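Local structure of CocE/NonD family hydrolase (3III) at residues A[40-45]-A[77-82]; A[130-135]-A[225-230]; A[180-185]-A[257-262]; A[409-414]-A[552-557]; A[471-476]-A[493-498]. The protein is probably a serine hydrolase of the alpha/beta-hydrolase superfamily, related to X-Pro dipeptidyl-peptidases and cocaine esterase, whose natural substrate is not established. One frame throughout, in Å; residues are numbered along the deposited sequence.

Interaction 1 (A[40-45]-A[77-82]); sequences MEKDGT and GKDNKP
K78 meets D43 through a chain that starts with CG between the backbone N and the carbonyl carbon (chi1 71°), runs extended and bends at its last torsion (chi4 60°), which turns NZ onto the carboxylate of D43. K78 NZ lies 2.7 Å from D43 OD1, a salt bridge made on the anti side of that oxygen and 31° out of the carboxylate plane. The same ammonium reaches D79 OD2 at 2.6 Å, this time on the syn lone pair, and also bonds N57, while D43 OD1 takes a second lysine, K130. One cation thus separates two acids whose oxygens D43 OD1 and D79 OD2 are only 4.2 Å apart. The aliphatic end of K42, extended from the strand, crosses D79, with K42 CE 3.9 Å from D79 OD1; its NZ bonds the carbonyl of V19. The network ties the corner at D43 in strand 36-47 to the loop leaving strand 67-74, across N57 of strand 53-60, the neighbour of strand 36-47 in the sheet.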
# COMPACT_ATOMS: atom_id res chain seq x y z
N MSE A 40 -1.51 16.28 -27.16
CA MSE A 40 -1.94 16.51 -25.80
C MSE A 40 -3.02 17.62 -25.79
O MSE A 40 -2.77 18.78 -26.24
CB MSE A 40 -0.76 16.90 -24.92
CG MSE A 40 -1.16 17.10 -23.45
SE MSE A 40 0.20 18.17 -22.52
CE MSE A 40 -0.57 18.05 -20.69
N GLU A 41 -4.20 17.27 -25.31
CA GLU A 41 -5.26 18.23 -25.04
C GLU A 41 -5.12 18.58 -23.59
O GLU A 41 -5.18 17.70 -22.71
CB GLU A 41 -6.66 17.65 -25.33
CG GLU A 41 -6.79 17.10 -26.71
CD GLU A 41 -8.25 16.74 -27.13
OE1 GLU A 41 -9.23 17.26 -26.53
OE2 GLU A 41 -8.36 15.95 -28.10
N LYS A 42 -4.82 19.83 -23.32
CA LYS A 42 -4.60 20.28 -21.98
C LYS A 42 -5.79 21.08 -21.46
O LYS A 42 -6.32 21.99 -22.16
CB LYS A 42 -3.33 21.12 -21.92
CG LYS A 42 -2.98 21.59 -20.55
CD LYS A 42 -1.67 22.33 -20.51
CE LYS A 42 -1.48 22.86 -19.10
NZ LYS A 42 -0.18 23.50 -18.95
N ASP A 43 -6.16 20.80 -20.22
CA ASP A 43 -7.26 21.50 -19.55
C ASP A 43 -8.64 21.29 -20.13
O ASP A 43 -9.47 22.17 -19.96
CB ASP A 43 -7.03 23.01 -19.45
CG ASP A 43 -5.96 23.38 -18.44
OD1 ASP A 43 -5.67 22.58 -17.50
OD2 ASP A 43 -5.43 24.51 -18.56
N GLY A 44 -8.91 20.16 -20.75
CA GLY A 44 -10.29 19.76 -20.99
C GLY A 44 -11.07 19.60 -19.70
O GLY A 44 -10.47 19.42 -18.64
N THR A 45 -12.39 19.72 -19.76
CA THR A 45 -13.23 19.60 -18.56
C THR A 45 -14.26 18.53 -18.76
O THR A 45 -14.67 18.26 -19.86
CB THR A 45 -13.96 20.91 -18.21
OG1 THR A 45 -14.80 21.27 -19.30
CG2 THR A 45 -12.98 22.01 -17.94
N GLY A 77 -2.32 17.12 -8.52
CA GLY A 77 -1.92 18.01 -9.59
C GLY A 77 -1.71 17.20 -10.87
O GLY A 77 -0.81 16.38 -10.93
N LYS A 78 -2.55 17.45 -11.88
CA LYS A 78 -2.46 16.76 -13.18
C LYS A 78 -1.29 17.27 -14.06
O LYS A 78 -0.92 16.56 -15.04
CB LYS A 78 -3.77 16.88 -13.94
CG LYS A 78 -4.07 18.29 -14.49
CD LYS A 78 -5.29 18.28 -15.42
CE LYS A 78 -5.63 19.63 -15.99
NZ LYS A 78 -4.51 20.21 -16.82
N ASP A 79 -0.76 18.45 -13.77
CA ASP A 79 0.32 19.00 -14.56
C ASP A 79 1.65 19.02 -13.84
O ASP A 79 2.57 19.72 -14.23
CB ASP A 79 -0.08 20.40 -15.00
CG ASP A 79 -1.25 20.36 -15.90
OD1 ASP A 79 -1.13 19.68 -16.91
OD2 ASP A 79 -2.29 20.95 -15.59
N ASN A 80 1.76 18.25 -12.77
CA ASN A 80 3.05 18.16 -12.08
C ASN A 80 4.17 17.64 -12.99
O ASN A 80 4.06 16.57 -13.61
CB ASN A 80 2.93 17.30 -10.81
CG ASN A 80 1.97 17.90 -9.77
OD1 ASN A 80 1.39 19.01 -9.92
ND2 ASN A 80 1.82 17.16 -8.68
N LYS A 81 5.21 18.46 -13.12
CA LYS A 81 6.45 18.00 -13.70
C LYS A 81 7.16 17.12 -12.62
O LYS A 81 7.38 17.57 -11.49
CB LYS A 81 7.34 19.19 -14.16
CG LYS A 81 8.47 18.77 -15.10
CD LYS A 81 9.23 19.98 -15.64
CE LYS A 81 10.53 19.55 -16.32
NZ LYS A 81 11.45 18.86 -15.35
N PRO A 82 7.49 15.86 -12.98
CA PRO A 82 8.12 15.02 -11.93
C PRO A 82 9.43 15.64 -11.38
O PRO A 82 10.20 16.21 -12.17
CB PRO A 82 8.40 13.69 -12.64
CG PRO A 82 8.41 14.02 -14.16
CD PRO A 82 7.52 15.24 -14.33

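Interaction 2 (A[130-135]-A[225-230]); sequences KSKGVL and WTDNPN
K132 folds over D227, its chain bent at chi2 (-53°), and the two side chains cross at about a right angle. K132 NZ sits 2.8 Å from D227 OD1, forming a salt bridge on the syn side of the carboxylate; the backbone carbonyl of D129 takes a further bond from the ammonium. D227 belongs to a type I turn from W225 to N228 that follows helix 213-224. At the end of this turn, N228 holds CG anti to its backbone N (chi1 -179°), and its amide serves both segments. N228 ND2 donates to G133 O at 2.9 Å, in the carbonyl plane, and also to G127 O, whereas N228 OD1 accepts from N230 N at 2.7 Å, an Asx turn. N230 O in turn receives L135 N at 3.1 Å. L135 crosses W225 with CD1 against CD1, 3.8 Å apart, and the indole NE1 bonds T75 O. One amide thus shapes its own turn and fastens it to the 130-135 loop, while the ion pair adds a charged clasp.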
# COMPACT_ATOMS: atom_id res chain seq x y z
N LYS A 130 -8.14 23.38 -11.19
CA LYS A 130 -9.03 24.54 -11.25
C LYS A 130 -10.37 24.27 -10.55
O LYS A 130 -11.17 25.18 -10.39
CB LYS A 130 -9.14 25.04 -12.71
CG LYS A 130 -7.75 25.60 -13.15
CD LYS A 130 -7.65 26.02 -14.58
CE LYS A 130 -7.36 24.84 -15.46
NZ LYS A 130 -6.07 24.12 -15.10
N SER A 131 -10.59 23.04 -10.09
CA SER A 131 -11.75 22.77 -9.25
C SER A 131 -11.47 23.23 -7.84
O SER A 131 -10.51 22.78 -7.21
CB SER A 131 -12.10 21.27 -9.21
OG SER A 131 -13.12 21.05 -8.24
N LYS A 132 -12.34 24.08 -7.31
CA LYS A 132 -12.25 24.52 -5.92
C LYS A 132 -13.42 23.93 -5.13
O LYS A 132 -13.83 24.50 -4.11
CB LYS A 132 -12.20 26.06 -5.78
CG LYS A 132 -11.08 26.76 -6.52
CD LYS A 132 -9.69 26.18 -6.19
CE LYS A 132 -8.66 26.35 -7.34
NZ LYS A 132 -7.27 25.84 -6.89
N GLY A 133 -13.93 22.79 -5.57
CA GLY A 133 -14.97 22.04 -4.83
C GLY A 133 -14.43 21.23 -3.65
O GLY A 133 -13.26 21.32 -3.32
N VAL A 134 -15.33 20.48 -3.00
CA VAL A 134 -15.01 19.65 -1.87
C VAL A 134 -13.92 18.63 -2.25
O VAL A 134 -13.99 17.98 -3.27
CB VAL A 134 -16.23 18.90 -1.32
CG1 VAL A 134 -15.78 17.86 -0.20
CG2 VAL A 134 -17.30 19.90 -0.78
N LEU A 135 -12.87 18.60 -1.44
CA LEU A 135 -11.77 17.66 -1.62
C LEU A 135 -11.83 16.74 -0.42
O LEU A 135 -11.36 17.08 0.67
CB LEU A 135 -10.41 18.41 -1.69
CG LEU A 135 -9.22 17.64 -2.33
CD1 LEU A 135 -8.01 18.62 -2.43
CD2 LEU A 135 -8.85 16.37 -1.54
N TRP A 225 -3.20 23.18 -2.46
CA TRP A 225 -4.38 23.96 -3.00
C TRP A 225 -4.84 24.96 -1.95
O TRP A 225 -5.96 24.88 -1.45
CB TRP A 225 -5.56 23.03 -3.42
CG TRP A 225 -5.14 21.87 -4.28
CD1 TRP A 225 -5.13 20.54 -3.94
CD2 TRP A 225 -4.61 21.94 -5.60
NE1 TRP A 225 -4.60 19.79 -4.96
CE2 TRP A 225 -4.26 20.62 -5.99
CE3 TRP A 225 -4.32 22.99 -6.47
CZ2 TRP A 225 -3.70 20.33 -7.22
CZ3 TRP A 225 -3.76 22.68 -7.73
CH2 TRP A 225 -3.48 21.38 -8.08
N THR A 226 -3.98 25.91 -1.62
CA THR A 226 -4.26 26.81 -0.54
C THR A 226 -5.45 27.71 -0.85
O THR A 226 -6.00 28.31 0.05
CB THR A 226 -3.05 27.68 -0.15
OG1 THR A 226 -2.56 28.37 -1.32
CG2 THR A 226 -1.92 26.84 0.51
N ASP A 227 -5.83 27.86 -2.10
CA ASP A 227 -6.98 28.71 -2.40
C ASP A 227 -8.31 27.94 -2.47
O ASP A 227 -9.33 28.46 -2.92
CB ASP A 227 -6.73 29.48 -3.69
CG ASP A 227 -6.53 28.61 -4.88
OD1 ASP A 227 -6.29 27.37 -4.77
OD2 ASP A 227 -6.62 29.20 -5.97
N ASN A 228 -8.29 26.68 -2.07
CA ASN A 228 -9.52 25.90 -1.93
C ASN A 228 -9.89 25.86 -0.45
O ASN A 228 -9.23 25.19 0.31
CB ASN A 228 -9.34 24.44 -2.47
CG ASN A 228 -10.60 23.63 -2.37
OD1 ASN A 228 -11.58 24.06 -1.74
ND2 ASN A 228 -10.63 22.48 -3.06
N PRO A 229 -10.99 26.51 -0.06
CA PRO A 229 -11.43 26.47 1.32
C PRO A 229 -12.24 25.21 1.71
O PRO A 229 -12.68 25.13 2.84
CB PRO A 229 -12.35 27.70 1.41
CG PRO A 229 -12.91 27.87 0.08
CD PRO A 229 -11.94 27.25 -0.91
N ASN A 230 -12.40 24.25 0.80
CA ASN A 230 -13.32 23.13 0.98
C ASN A 230 -12.59 21.79 1.10
O ASN A 230 -13.15 20.75 0.76
CB ASN A 230 -14.28 23.10 -0.18
CG ASN A 230 -15.01 24.41 -0.36
OD1 ASN A 230 -14.93 25.06 -1.42
ND2 ASN A 230 -15.70 24.82 0.67

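Interaction 3 (A[180-185]-A[257-262]); sequences SLNPPH and QIKTPL
S180 and I258 bring the two loops closest, their CA atoms 4.8 Å apart, where the chain leaves helix 170-179 and where it approaches strand 262-267 of the alpha/beta-hydrolase sheet. N182 ends the helical conformation with a positive phi (54°), and the chain then runs through P183 and P184 toward strand 186-192. In the N182 conformer described, one of two modelled, CG lies beside the backbone N (chi1 -69°), and the amide beyond it reaches the other loop. There N182 ND2 donates to Q257 O at 2.8 Å in a nearly straight bond; the acceptor lies in the plane of the asparagine amide, although the donor is tilted 32° from the carbonyl plane. In this conformer N182 OD1 rests 3.7 Å from K259 CB. Deeper in, I258 lays CG1 against the S180 backbone, 3.7 Å from S180 N, and packs on W176 and A179 of the helix. A water completes the join: it donates to P183 O at 2.9 Å and lies 2.6 Å from T260 OG1.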
# COMPACT_ATOMS: atom_id res chain seq x y z
N SER A 180 -15.51 -0.27 -6.97
CA SER A 180 -16.59 -0.74 -6.10
C SER A 180 -18.00 -0.27 -6.60
O SER A 180 -19.04 -0.80 -6.20
CB SER A 180 -16.35 -0.32 -4.63
OG SER A 180 -16.66 1.06 -4.42
N LEU A 181 -18.01 0.76 -7.44
CA LEU A 181 -19.23 1.26 -8.07
C LEU A 181 -19.57 0.57 -9.44
O LEU A 181 -20.59 0.86 -9.99
CB LEU A 181 -19.10 2.78 -8.26
CG LEU A 181 -18.80 3.65 -7.03
CD1 LEU A 181 -18.60 5.11 -7.45
CD2 LEU A 181 -19.94 3.48 -5.96
N ASN A 182 -18.64 -0.24 -9.95
CA ASN A 182 -18.80 -0.98 -11.20
C ASN A 182 -19.17 -0.09 -12.41
O ASN A 182 -20.23 -0.28 -13.02
CB ASN A 182 -19.80 -2.11 -11.00
CG ASN A 182 -19.27 -3.15 -10.12
OD1 ASN A 182 -18.38 -3.91 -10.51
ND2 ASN A 182 -19.74 -3.18 -8.86
N PRO A 183 -18.27 0.84 -12.80
CA PRO A 183 -18.56 1.63 -13.98
C PRO A 183 -18.66 0.68 -15.18
O PRO A 183 -17.76 -0.18 -15.34
CB PRO A 183 -17.32 2.58 -14.08
CG PRO A 183 -16.67 2.54 -12.76
CD PRO A 183 -16.96 1.17 -12.23
N PRO A 184 -19.73 0.80 -16.03
CA PRO A 184 -19.92 -0.16 -17.11
C PRO A 184 -18.73 -0.26 -18.12
O PRO A 184 -18.45 -1.35 -18.60
CB PRO A 184 -21.19 0.33 -17.80
CG PRO A 184 -21.94 1.00 -16.72
CD PRO A 184 -20.93 1.61 -15.82
N HIS A 185 -18.02 0.84 -18.34
CA HIS A 185 -16.88 0.83 -19.28
C HIS A 185 -15.52 0.70 -18.64
O HIS A 185 -14.51 0.79 -19.34
CB HIS A 185 -16.97 2.06 -20.20
CG HIS A 185 -18.22 2.06 -21.02
ND1 HIS A 185 -19.41 2.56 -20.55
CD2 HIS A 185 -18.48 1.53 -22.24
CE1 HIS A 185 -20.34 2.41 -21.48
NE2 HIS A 185 -19.80 1.78 -22.51
N GLN A 257 -17.84 -5.86 -3.78
CA GLN A 257 -18.56 -5.31 -4.92
C GLN A 257 -17.73 -5.26 -6.19
O GLN A 257 -18.29 -5.06 -7.30
CB GLN A 257 -19.02 -3.90 -4.58
CG GLN A 257 -20.07 -3.88 -3.41
CD GLN A 257 -20.60 -2.50 -3.08
OE1 GLN A 257 -20.35 -1.52 -3.78
NE2 GLN A 257 -21.35 -2.42 -2.01
N ILE A 258 -16.42 -5.35 -6.07
CA ILE A 258 -15.56 -5.23 -7.28
C ILE A 258 -15.66 -6.50 -8.13
O ILE A 258 -15.39 -7.64 -7.64
CB ILE A 258 -14.12 -4.94 -6.92
CG1 ILE A 258 -14.03 -3.59 -6.23
CG2 ILE A 258 -13.20 -5.02 -8.12
CD1 ILE A 258 -12.60 -3.29 -5.72
N LYS A 259 -16.02 -6.31 -9.39
CA LYS A 259 -16.06 -7.40 -10.37
C LYS A 259 -15.07 -7.30 -11.54
O LYS A 259 -14.93 -8.25 -12.35
CB LYS A 259 -17.47 -7.51 -10.94
CG LYS A 259 -18.51 -7.78 -9.86
CD LYS A 259 -19.93 -7.61 -10.45
CE LYS A 259 -20.98 -8.34 -9.60
NZ LYS A 259 -22.37 -7.80 -9.87
N THR A 260 -14.44 -6.14 -11.67
CA THR A 260 -13.57 -5.78 -12.82
C THR A 260 -12.30 -6.65 -12.87
O THR A 260 -11.70 -6.89 -11.85
CB THR A 260 -13.17 -4.27 -12.70
OG1 THR A 260 -14.37 -3.46 -12.67
CG2 THR A 260 -12.26 -3.80 -13.83
N PRO A 261 -11.90 -7.12 -14.07
CA PRO A 261 -10.63 -7.79 -14.18
C PRO A 261 -9.49 -6.97 -13.55
O PRO A 261 -9.38 -5.74 -13.77
CB PRO A 261 -10.42 -7.90 -15.69
CG PRO A 261 -11.80 -8.01 -16.26
CD PRO A 261 -12.64 -7.10 -15.35
N LEU A 262 -8.65 -7.65 -12.81
CA LEU A 262 -7.81 -7.03 -11.79
C LEU A 262 -6.37 -7.57 -11.77
O LEU A 262 -6.16 -8.76 -11.74
CB LEU A 262 -8.47 -7.32 -10.41
CG LEU A 262 -7.64 -7.07 -9.16
CD1 LEU A 262 -7.34 -5.56 -9.08
CD2 LEU A 262 -8.40 -7.47 -7.89
O HOH W 1 -16.44 -2.28 -13.82

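Interaction 4 (A[409-414]-A[552-557]); sequences MNLKLW and SQLIIP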
# COMPACT_ATOMS: atom_id res chain seq x y z
N MSE A 409 1.35 -13.17 9.88
CA MSE A 409 1.70 -13.83 11.14
C MSE A 409 0.90 -13.17 12.22
O MSE A 409 0.54 -11.99 12.11
CB MSE A 409 3.18 -13.67 11.45
CG MSE A 409 4.10 -13.94 10.27
SE MSE A 409 5.98 -14.20 10.92
CE MSE A 409 6.95 -13.68 9.21
N ASN A 410 0.68 -13.94 13.27
CA ASN A 410 -0.19 -13.55 14.37
C ASN A 410 0.62 -13.72 15.64
O ASN A 410 1.08 -14.85 15.96
CB ASN A 410 -1.48 -14.43 14.40
CG ASN A 410 -2.45 -14.02 15.48
OD1 ASN A 410 -2.17 -13.11 16.27
ND2 ASN A 410 -3.63 -14.66 15.52
N LEU A 411 0.79 -12.62 16.35
CA LEU A 411 1.47 -12.67 17.64
C LEU A 411 0.46 -12.58 18.78
O LEU A 411 -0.13 -11.51 19.00
CB LEU A 411 2.51 -11.56 17.73
CG LEU A 411 3.24 -11.51 19.07
CD1 LEU A 411 3.95 -12.85 19.33
CD2 LEU A 411 4.24 -10.30 19.11
N LYS A 412 0.26 -13.72 19.47
CA LYS A 412 -0.64 -13.78 20.61
C LYS A 412 0.16 -13.54 21.88
O LYS A 412 1.13 -14.25 22.17
CB LYS A 412 -1.41 -15.09 20.70
CG LYS A 412 -2.50 -14.97 21.81
CD LYS A 412 -3.15 -16.31 22.12
CE LYS A 412 -4.30 -16.18 23.06
NZ LYS A 412 -4.88 -17.54 23.25
N LEU A 413 -0.24 -12.52 22.63
CA LEU A 413 0.36 -12.23 23.92
C LEU A 413 -0.65 -12.14 25.04
O LEU A 413 -1.78 -11.70 24.82
CB LEU A 413 1.17 -10.92 23.89
CG LEU A 413 2.22 -10.73 22.80
CD1 LEU A 413 2.65 -9.24 22.73
CD2 LEU A 413 3.43 -11.69 22.98
N TRP A 414 -0.23 -12.53 26.23
CA TRP A 414 -0.92 -12.18 27.43
C TRP A 414 -0.20 -11.04 28.15
O TRP A 414 1.00 -11.12 28.43
CB TRP A 414 -1.10 -13.40 28.33
CG TRP A 414 -1.94 -14.48 27.72
CD1 TRP A 414 -1.56 -15.40 26.79
CD2 TRP A 414 -3.29 -14.79 28.05
NE1 TRP A 414 -2.60 -16.25 26.51
CE2 TRP A 414 -3.69 -15.87 27.23
CE3 TRP A 414 -4.24 -14.20 28.89
CZ2 TRP A 414 -4.95 -16.43 27.30
CZ3 TRP A 414 -5.52 -14.74 28.95
CH2 TRP A 414 -5.87 -15.84 28.14
N SER A 552 1.04 -17.53 25.00
CA SER A 552 1.64 -16.57 24.10
C SER A 552 2.40 -17.35 23.02
O SER A 552 3.17 -18.25 23.33
CB SER A 552 2.58 -15.67 24.88
OG SER A 552 1.81 -14.93 25.80
N GLN A 553 2.16 -17.02 21.77
CA GLN A 553 2.74 -17.76 20.65
C GLN A 553 2.72 -16.89 19.41
O GLN A 553 1.90 -15.96 19.35
CB GLN A 553 1.89 -18.99 20.40
CG GLN A 553 0.44 -18.64 20.07
CD GLN A 553 -0.42 -19.87 20.02
OE1 GLN A 553 -0.54 -20.52 18.96
NE2 GLN A 553 -1.02 -20.21 21.14
N LEU A 554 3.61 -17.22 18.47
CA LEU A 554 3.67 -16.63 17.15
C LEU A 554 3.22 -17.66 16.12
O LEU A 554 3.77 -18.74 16.05
CB LEU A 554 5.09 -16.11 16.84
CG LEU A 554 5.24 -15.47 15.44
CD1 LEU A 554 4.54 -14.06 15.32
CD2 LEU A 554 6.76 -15.48 15.18
N ILE A 555 2.16 -17.38 15.37
CA ILE A 555 1.74 -18.24 14.28
C ILE A 555 2.52 -17.80 13.00
O ILE A 555 2.42 -16.65 12.60
CB ILE A 555 0.24 -18.11 14.00
CG1 ILE A 555 -0.61 -18.46 15.22
CG2 ILE A 555 -0.19 -18.97 12.79
CD1 ILE A 555 -0.43 -19.83 15.73
N ILE A 556 3.24 -18.72 12.39
CA ILE A 556 4.04 -18.44 11.22
C ILE A 556 3.54 -19.23 10.00
O ILE A 556 3.15 -20.37 10.14
CB ILE A 556 5.53 -18.70 11.45
CG1 ILE A 556 5.83 -20.18 11.75
CG2 ILE A 556 6.06 -17.75 12.51
CD1 ILE A 556 7.34 -20.46 11.83
N PRO A 557 3.53 -18.60 8.81
CA PRO A 557 2.97 -19.23 7.60
C PRO A 557 4.04 -19.96 6.81
O PRO A 557 4.67 -19.40 5.90
CB PRO A 557 2.49 -18.01 6.79
CG PRO A 557 3.49 -16.86 7.24
CD PRO A 557 3.64 -17.14 8.70
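S552 OG is gripped by the backbone of W414, whose N donates to it at 3.2 Å, and bonded as well to Y545 O of strand 541-546. This hydroxyl closes one end of an antiparallel beta ladder in the C-terminal beta domain, where strand 553-559 runs beside strand 408-417, their axes 4.7 Å apart and their directions 172° apart. N410 with I555 and K412 with Q553 are hydrogen-bonded pairs, and L411 with L554 is the non-hydrogen-bonded pair between them. I555 N to N410 O and K412 N to Q553 O both measure 2.8 Å, the latter almost in line with the carbonyl. On the face of L411 and L554, L554 CD1 touches L411 CB, and both leucines meet V511 of strand 508-514, in the neighbouring sheet. On the other face, CB of N410 lies against CB of I555, while the amide of N410 turns away to E493 and the carbonyl of I471. K412 extends to a salt bridge with D551, which also accepts from W414 NE1. Selenomethionine M409 crosses P557 at about a right angle, its CG set beside its backbone N (chi1 -46°) and 3.6 Å from P557 CD. Farther along the extended chain, M409 SE lies 3.9 Å from I556 CG2.

Interaction 5 (A[471-476]-A[493-498]); sequences IAQPWH and EIELLP
E493 opens the contact with strand 490-503 by packing its CB 3.8 Å from CB of P474, while its carbonyl faces H476. H476 NE2 donates to E493 O at 2.8 Å, a weak bond with an angle of 123°, made at the ring edge; a water that accepts from E493 N lies at the same edge. At I494 the proline ring continues across the backbone, and P474 CG comes 3.5 Å from E495 N. E495 then sends its side chain out with CG anti to its backbone N (chi1 -178°), alongside Q473 and pointing the same way. Q473 NE2 donates to E495 OE2 at 3.1 Å from above the carboxylate plane, and also bonds E280, while R276 of the same helix, 275-284, forms a salt bridge with E495 OE2. E495 OE1 accepts from a water that lies 2.8 Å from H476 ND1. An arginine, an amide and water thus hold the E495 carboxylate, which would be expected to stabilise its charge where the beta domain meets helix 275-284 of the hydrolase part.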
# COMPACT_ATOMS: atom_id res chain seq x y z
N ILE A 471 -6.61 -17.65 11.91
CA ILE A 471 -5.52 -18.02 12.79
C ILE A 471 -4.25 -17.20 12.52
O ILE A 471 -3.47 -16.95 13.44
CB ILE A 471 -5.19 -19.52 12.73
CG1 ILE A 471 -4.17 -19.88 13.81
CG2 ILE A 471 -4.69 -19.98 11.38
CD1 ILE A 471 -4.37 -21.29 14.41
N ALA A 472 -4.03 -16.79 11.27
CA ALA A 472 -2.84 -15.99 10.95
C ALA A 472 -3.03 -14.47 10.95
O ALA A 472 -2.06 -13.69 10.98
CB ALA A 472 -2.26 -16.44 9.62
N GLN A 473 -4.27 -14.06 10.80
CA GLN A 473 -4.59 -12.65 10.68
C GLN A 473 -5.71 -12.28 11.59
O GLN A 473 -6.89 -12.51 11.26
CB GLN A 473 -4.99 -12.28 9.24
CG GLN A 473 -5.12 -10.75 9.05
CD GLN A 473 -5.76 -10.36 7.72
OE1 GLN A 473 -6.04 -11.19 6.87
NE2 GLN A 473 -5.99 -9.07 7.54
N PRO A 474 -5.37 -11.68 12.75
CA PRO A 474 -6.43 -11.17 13.60
C PRO A 474 -7.09 -9.94 12.95
O PRO A 474 -6.43 -9.21 12.19
CB PRO A 474 -5.70 -10.84 14.92
CG PRO A 474 -4.30 -10.67 14.57
CD PRO A 474 -4.03 -11.45 13.30
N TRP A 475 -8.37 -9.78 13.19
CA TRP A 475 -9.14 -8.64 12.75
C TRP A 475 -9.85 -8.05 13.95
O TRP A 475 -10.67 -8.72 14.60
CB TRP A 475 -10.15 -9.07 11.71
CG TRP A 475 -10.68 -7.96 10.83
CD1 TRP A 475 -11.52 -6.97 11.19
CD2 TRP A 475 -10.45 -7.80 9.43
NE1 TRP A 475 -11.83 -6.16 10.10
CE2 TRP A 475 -11.15 -6.65 9.01
CE3 TRP A 475 -9.69 -8.52 8.48
CZ2 TRP A 475 -11.15 -6.23 7.70
CZ3 TRP A 475 -9.67 -8.07 7.17
CH2 TRP A 475 -10.40 -6.93 6.80
N HIS A 476 -9.57 -6.77 14.21
CA HIS A 476 -10.09 -6.08 15.40
C HIS A 476 -11.28 -5.25 15.01
O HIS A 476 -11.24 -4.60 13.99
CB HIS A 476 -9.00 -5.25 16.02
CG HIS A 476 -7.82 -6.08 16.45
ND1 HIS A 476 -6.67 -6.18 15.70
CD2 HIS A 476 -7.66 -6.92 17.50
CE1 HIS A 476 -5.83 -7.02 16.29
NE2 HIS A 476 -6.41 -7.49 17.39
N GLU A 493 -4.04 -10.37 20.27
CA GLU A 493 -3.46 -10.92 19.04
C GLU A 493 -3.13 -9.78 18.12
O GLU A 493 -4.01 -8.97 17.79
CB GLU A 493 -4.45 -11.85 18.36
CG GLU A 493 -4.74 -13.04 19.23
CD GLU A 493 -5.72 -14.01 18.64
OE1 GLU A 493 -5.78 -14.17 17.41
OE2 GLU A 493 -6.41 -14.66 19.45
N ILE A 494 -1.85 -9.70 17.78
CA ILE A 494 -1.29 -8.62 17.01
C ILE A 494 -1.10 -9.06 15.58
O ILE A 494 -0.45 -10.10 15.31
CB ILE A 494 0.03 -8.14 17.61
CG1 ILE A 494 -0.19 -7.69 19.06
CG2 ILE A 494 0.60 -6.94 16.84
CD1 ILE A 494 1.12 -7.19 19.75
N GLU A 495 -1.69 -8.28 14.67
CA GLU A 495 -1.53 -8.49 13.18
C GLU A 495 -0.12 -8.06 12.68
O GLU A 495 0.14 -6.88 12.47
CB GLU A 495 -2.63 -7.69 12.44
CG GLU A 495 -2.66 -7.82 10.90
CD GLU A 495 -3.72 -6.93 10.26
OE1 GLU A 495 -4.24 -6.03 10.94
OE2 GLU A 495 -4.09 -7.15 9.07
N LEU A 496 0.76 -9.03 12.51
CA LEU A 496 1.97 -8.79 11.69
C LEU A 496 1.54 -8.76 10.21
O LEU A 496 0.86 -9.65 9.74
CB LEU A 496 3.09 -9.82 11.95
CG LEU A 496 3.82 -9.81 13.28
CD1 LEU A 496 4.37 -8.45 13.60
CD2 LEU A 496 2.88 -10.32 14.37
N LEU A 497 1.89 -7.69 9.51
CA LEU A 497 1.44 -7.47 8.16
C LEU A 497 2.16 -8.44 7.24
O LEU A 497 3.24 -8.97 7.60
CB LEU A 497 1.71 -6.03 7.78
CG LEU A 497 0.79 -5.05 8.55
CD1 LEU A 497 1.21 -3.64 8.13
CD2 LEU A 497 -0.71 -5.28 8.31
N PRO A 498 1.54 -8.72 6.07
CA PRO A 498 2.05 -9.79 5.18
C PRO A 498 3.50 -9.54 4.72
O PRO A 498 3.86 -8.41 4.36
CB PRO A 498 1.13 -9.71 3.97
CG PRO A 498 -0.18 -9.12 4.54
CD PRO A 498 0.26 -8.17 5.58
O HOH W 2 -6.75 -6.90 10.84
O HOH W 3 -6.76 -9.21 20.22
O HOH W 4 -4.99 -5.33 13.69

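Interactions 1 to 3 belong to the hydrolase part and interactions 4 and 5 to the C-terminal beta domain. Interactions 1 and 2 are partly buried and join directly, since D43 is bonded to K130 and W225 packs on G77; interaction 1 rests on ion pairs, whereas interaction 2 adds a single one to neutral amide and backbone bonds. Interaction 3, also partly buried, touches none of the others and relies on neutral amide, backbone and water bonds between loops. Interactions 4 and 5 are both buried, with centres about 8 Å apart; 5 is nested in the chain between the segments of 4. Yet 4 is a regular backbone ladder, whereas 5 sets a loop on a strand through proline packing, charge and water.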